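Local coordinates for lipoprotein (Mycoplasma mycoides subsp. capri, PDB 7ADK) that is probably a surface lipoprotein protease with a chymotrypsin-like (PA-clan) fold, one of the mycoplasma peptidases thought to cleave immunoglobulins, at residues Tyr670-Tyr673 with Asn674-Asn678; Gly273-Glu276 with Lys277-Val281. All blocks are in the same frame, centred on the assembly; numbering follows the deposited sequence.

Interaction 1 of 2, residues Tyr670-Tyr673 with Asn674-Asn678; sequences YKFY and NKLIN
Leu676 lays its CD1 methyl against the near end of the Phe672 side chain, 3.7 Å from Phe672 CB, the two side chains crossing at a slant. CD2 also borders the root of the ring, 4.1 Å from Phe672 CG. Set anti to its carbonyl carbon (chi1 -68°), the CG of the buried phenylalanine, too, is turned to the side where Leu676, four residues on, packs with its branched aliphatic end. The backbone draws these positions together: Lys675 N donates to Phe672 O at 3.1 Å along a nearly straight N-H...O line of 162°. At the corner of the turn, Tyr673 and Asn674 run side by side in the same direction. The Asn674 amide nitrogen ND2 lies 3.6 Å from Tyr673 CE2, with ring and amide planes inclined at 48°. Tyrosine suits this border position: its ring can pack while its hydroxyl reaches Asp270, to which it is hydrogen-bonded. Of the Lys675 side chain the first methylenes make the contact, CG 3.6 Å from Lys671 O, while the rest of the chain heads elsewhere; Lys671 itself turns its amine to a salt bridge with Glu258. A helix-like run from 670 to 673 thus ends in a beta turn close to type I over 672-675, within the loop between helices 651-655 and 688-691.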
loop_
_atom_site.group_PDB
_atom_site.type_symbol
_atom_site.label_atom_id
_atom_site.label_comp_id
_atom_site.label_asym_id
_atom_site.label_seq_id
_atom_site.Cartn_x
_atom_site.Cartn_y
_atom_site.Cartn_z
ATOM N N TYR B 670 -4.250 0.062 14.436
ATOM C CA TYR B 670 -4.502 -0.046 12.998
ATOM C C TYR B 670 -5.595 0.926 12.500
ATOM O O TYR B 670 -5.730 1.166 11.300
ATOM C CB TYR B 670 -4.846 -1.508 12.672
ATOM C CG TYR B 670 -6.154 -2.035 13.227
ATOM C CD1 TYR B 670 -7.359 -1.694 12.590
ATOM C CD2 TYR B 670 -6.169 -2.889 14.342
ATOM C CE1 TYR B 670 -8.578 -2.179 13.083
ATOM C CE2 TYR B 670 -7.388 -3.389 14.833
ATOM C CZ TYR B 670 -8.595 -3.026 14.208
ATOM O OH TYR B 670 -9.785 -3.482 14.677
ATOM N N LYS B 671 -6.379 1.501 13.414
ATOM C CA LYS B 671 -7.480 2.439 13.163
ATOM C C LYS B 671 -7.034 3.823 12.708
ATOM O O LYS B 671 -7.852 4.554 12.167
ATOM C CB LYS B 671 -8.340 2.536 14.433
ATOM C CG LYS B 671 -9.053 1.205 14.710
ATOM C CD LYS B 671 -9.830 1.210 16.025
ATOM C CE LYS B 671 -10.510 -0.149 16.221
ATOM N NZ LYS B 671 -11.043 -0.315 17.586
ATOM N N PHE B 672 -5.767 4.193 12.869
ATOM C CA PHE B 672 -5.257 5.520 12.513
ATOM C C PHE B 672 -4.977 5.736 11.016
ATOM O O PHE B 672 -4.753 6.875 10.621
ATOM C CB PHE B 672 -3.973 5.784 13.315
ATOM C CG PHE B 672 -4.074 5.963 14.823
ATOM C CD1 PHE B 672 -5.297 6.209 15.472
ATOM C CD2 PHE B 672 -2.890 5.930 15.582
ATOM C CE1 PHE B 672 -5.335 6.380 16.862
ATOM C CE2 PHE B 672 -2.928 6.088 16.977
ATOM C CZ PHE B 672 -4.154 6.302 17.617
ATOM N N TYR B 673 -4.987 4.701 10.166
ATOM C CA TYR B 673 -4.204 4.671 8.920
ATOM C C TYR B 673 -4.324 5.869 7.961
ATOM O O TYR B 673 -3.319 6.500 7.646
ATOM C CB TYR B 673 -4.456 3.353 8.174
ATOM C CG TYR B 673 -3.588 3.196 6.933
ATOM C CD1 TYR B 673 -2.194 3.290 7.059
ATOM C CD2 TYR B 673 -4.152 3.014 5.656
ATOM C CE1 TYR B 673 -1.372 3.239 5.930
ATOM C CE2 TYR B 673 -3.322 2.966 4.518
ATOM C CZ TYR B 673 -1.926 3.078 4.654
ATOM O OH TYR B 673 -1.100 2.980 3.581
ATOM N N ASN B 674 -5.526 6.198 7.499
ATOM C CA ASN B 674 -5.792 7.346 6.619
ATOM C C ASN B 674 -6.652 8.414 7.324
ATOM O O ASN B 674 -7.364 9.187 6.684
ATOM C CB ASN B 674 -6.383 6.825 5.287
ATOM C CG ASN B 674 -5.352 6.620 4.195
ATOM O OD1 ASN B 674 -4.423 7.384 4.020
ATOM N ND2 ASN B 674 -5.525 5.625 3.362
ATOM N N LYS B 675 -6.645 8.426 8.663
ATOM C CA LYS B 675 -7.679 9.073 9.481
ATOM C C LYS B 675 -7.183 10.274 10.296
ATOM O O LYS B 675 -7.997 11.071 10.749
ATOM C CB LYS B 675 -8.343 8.000 10.357
ATOM C CG LYS B 675 -8.958 6.800 9.618
ATOM C CD LYS B 675 -10.174 7.180 8.765
ATOM C CE LYS B 675 -10.883 5.924 8.249
ATOM N NZ LYS B 675 -12.165 6.238 7.589
ATOM N N LEU B 676 -5.870 10.432 10.470
ATOM C CA LEU B 676 -5.222 11.504 11.250
ATOM C C LEU B 676 -4.976 12.804 10.452
ATOM O O LEU B 676 -4.442 13.755 11.008
ATOM C CB LEU B 676 -3.905 10.946 11.848
ATOM C CG LEU B 676 -4.013 10.348 13.260
ATOM C CD1 LEU B 676 -5.141 9.340 13.414
ATOM C CD2 LEU B 676 -2.707 9.658 13.624
ATOM N N ILE B 677 -5.346 12.876 9.169
ATOM C CA ILE B 677 -5.034 14.021 8.297
ATOM C C ILE B 677 -5.769 15.295 8.774
ATOM O O ILE B 677 -6.992 15.403 8.691
ATOM C CB ILE B 677 -5.348 13.703 6.807
ATOM C CG1 ILE B 677 -4.904 12.309 6.303
ATOM C CG2 ILE B 677 -4.755 14.797 5.903
ATOM C CD1 ILE B 677 -3.411 11.998 6.363
ATOM N N ASN B 678 -5.019 16.288 9.251
ATOM C CA ASN B 678 -5.517 17.596 9.699
ATOM C C ASN B 678 -5.789 18.582 8.540
ATOM O O ASN B 678 -5.180 19.650 8.449
ATOM C CB ASN B 678 -4.597 18.151 10.804
ATOM C CG ASN B 678 -3.125 18.120 10.453
ATOM O OD1 ASN B 678 -2.447 17.138 10.655
ATOM N ND2 ASN B 678 -2.578 19.163 9.926
#

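Interaction 2 of 2, residues Gly273-Glu276 with Lys277-Val281; sequences GRNE and KAKTV
Lys277, Glu276 and Asn275 bury the most surface here, folding the chain back over Arg274. The Lys277 stem crosses that of Arg274 at about a right angle, CG to CG 3.7 Å, so that the two chains share methylene contacts while their charges go to separate partners, the lysine amine to Asn667 O and the guanidinium to Asp630. Bends at chi3 and chi4 (90° and 87°) curl the buried lysine toward its own acceptor. Arg274 O accepts twice: from Lys277 N at 3.0 Å, above the carbonyl plane, and from Ala278 N at 3.2 Å, within it. Glu276 sets its CG 4.0 Å over the centre of the Arg274 guanidinium, and its carboxylate pairs with Lys591. Asn275 gives its backbone O to Thr280 OG1 at 2.9 Å; the same hydroxyl is also bonded to Lys591 NZ, giving the buried threonine two polar partners. The Asn275 amide meanwhile lies by the Lys279 stem, ND2 to CG 3.6 Å. The result is a type I turn over 274-277 widened into one helix-like turn, which ends where Ala278 is extended; Lys279, with positive phi, then bends the chain so that Thr280 returns to Asn275 O, in the loop leading to strand 289-293.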
loop_
_atom_site.group_PDB
_atom_site.type_symbol
_atom_site.label_atom_id
_atom_site.label_comp_id
_atom_site.label_asym_id
_atom_site.label_seq_id
_atom_site.Cartn_x
_atom_site.Cartn_y
_atom_site.Cartn_z
ATOM N N GLY B 273 1.541 9.471 14.725
ATOM C CA GLY B 273 0.608 9.903 15.768
ATOM C C GLY B 273 0.910 11.274 16.394
ATOM O O GLY B 273 0.001 12.089 16.512
ATOM N N ARG B 274 2.156 11.532 16.813
ATOM C CA ARG B 274 2.564 12.669 17.668
ATOM C C ARG B 274 4.041 13.035 17.519
ATOM O O ARG B 274 4.818 12.255 16.984
ATOM C CB ARG B 274 2.214 12.409 19.157
ATOM C CG ARG B 274 3.087 11.354 19.858
ATOM C CD ARG B 274 3.031 11.459 21.377
ATOM N NE ARG B 274 3.910 10.487 22.063
ATOM C CZ ARG B 274 4.064 10.357 23.371
ATOM N NH1 ARG B 274 4.931 9.542 23.880
ATOM N NH2 ARG B 274 3.354 10.993 24.242
ATOM N N ASN B 275 4.440 14.187 18.047
ATOM C CA ASN B 275 5.778 14.754 17.850
ATOM C C ASN B 275 6.910 13.904 18.453
ATOM O O ASN B 275 7.982 13.767 17.881
ATOM C CB ASN B 275 5.760 16.185 18.402
ATOM C CG ASN B 275 6.885 17.021 17.830
ATOM O OD1 ASN B 275 8.051 16.862 18.143
ATOM N ND2 ASN B 275 6.569 17.964 16.980
ATOM N N GLU B 276 6.675 13.268 19.591
ATOM C CA GLU B 276 7.671 12.396 20.227
ATOM C C GLU B 276 7.897 11.093 19.441
ATOM O O GLU B 276 8.867 10.389 19.672
ATOM C CB GLU B 276 7.314 12.099 21.689
ATOM C CG GLU B 276 6.837 13.288 22.538
ATOM C CD GLU B 276 7.670 14.585 22.423
ATOM O OE1 GLU B 276 8.916 14.553 22.343
ATOM O OE2 GLU B 276 7.065 15.678 22.435
ATOM N N LYS B 277 7.008 10.766 18.487
ATOM C CA LYS B 277 7.148 9.627 17.565
ATOM C C LYS B 277 7.852 10.037 16.283
ATOM O O LYS B 277 8.716 9.324 15.813
ATOM C CB LYS B 277 5.789 9.017 17.200
ATOM C CG LYS B 277 4.970 8.541 18.392
ATOM C CD LYS B 277 3.607 7.919 18.023
ATOM C CE LYS B 277 3.610 6.403 17.776
ATOM N NZ LYS B 277 3.423 5.612 19.023
ATOM N N ALA B 278 7.532 11.171 15.694
ATOM C CA ALA B 278 8.233 11.698 14.533
ATOM C C ALA B 278 8.122 13.212 14.543
ATOM O O ALA B 278 7.169 13.753 15.072
ATOM C CB ALA B 278 7.656 11.092 13.270
ATOM N N LYS B 279 9.105 13.878 13.944
ATOM C CA LYS B 279 9.545 15.234 14.317
ATOM C C LYS B 279 10.393 15.185 15.617
ATOM O O LYS B 279 11.106 16.143 15.907
ATOM C CB LYS B 279 8.386 16.251 14.263
ATOM C CG LYS B 279 8.782 17.735 14.159
ATOM C CD LYS B 279 9.362 18.136 12.799
ATOM C CE LYS B 279 9.581 19.644 12.736
ATOM N NZ LYS B 279 9.878 20.118 11.368
ATOM N N THR B 280 10.450 14.012 16.278
ATOM C CA THR B 280 11.480 13.598 17.233
ATOM C C THR B 280 12.117 12.237 16.907
ATOM O O THR B 280 13.322 12.198 16.751
ATOM C CB THR B 280 10.964 13.626 18.672
ATOM O OG1 THR B 280 10.388 14.879 18.961
ATOM C CG2 THR B 280 12.086 13.394 19.669
ATOM N N VAL B 281 11.387 11.118 16.825
ATOM C CA VAL B 281 12.012 9.764 16.884
ATOM C C VAL B 281 12.262 9.063 15.548
ATOM O O VAL B 281 13.381 8.643 15.280
ATOM C CB VAL B 281 11.263 8.860 17.888
ATOM C CG1 VAL B 281 11.554 7.367 17.755
ATOM C CG2 VAL B 281 11.615 9.317 19.303
#

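Both contacts are turns in loops and partly buried, yet interaction 1 rests mainly on an apolar pair and a single backbone bond, whereas interaction 2 is chiefly polar, with one carbonyl taking two donors and a threonine hydroxyl joining in. Of the six touching residues of interaction 1 two are buried and two exposed; of the nine in interaction 2 four are buried and one exposed. Their centres lie about 15 Å apart and they meet directly, Leu676 CD2 packing 4.0 Å from Gly273 CA. Both are tied to other parts of their own chain, but 670-678 alone of the two also meets another protein.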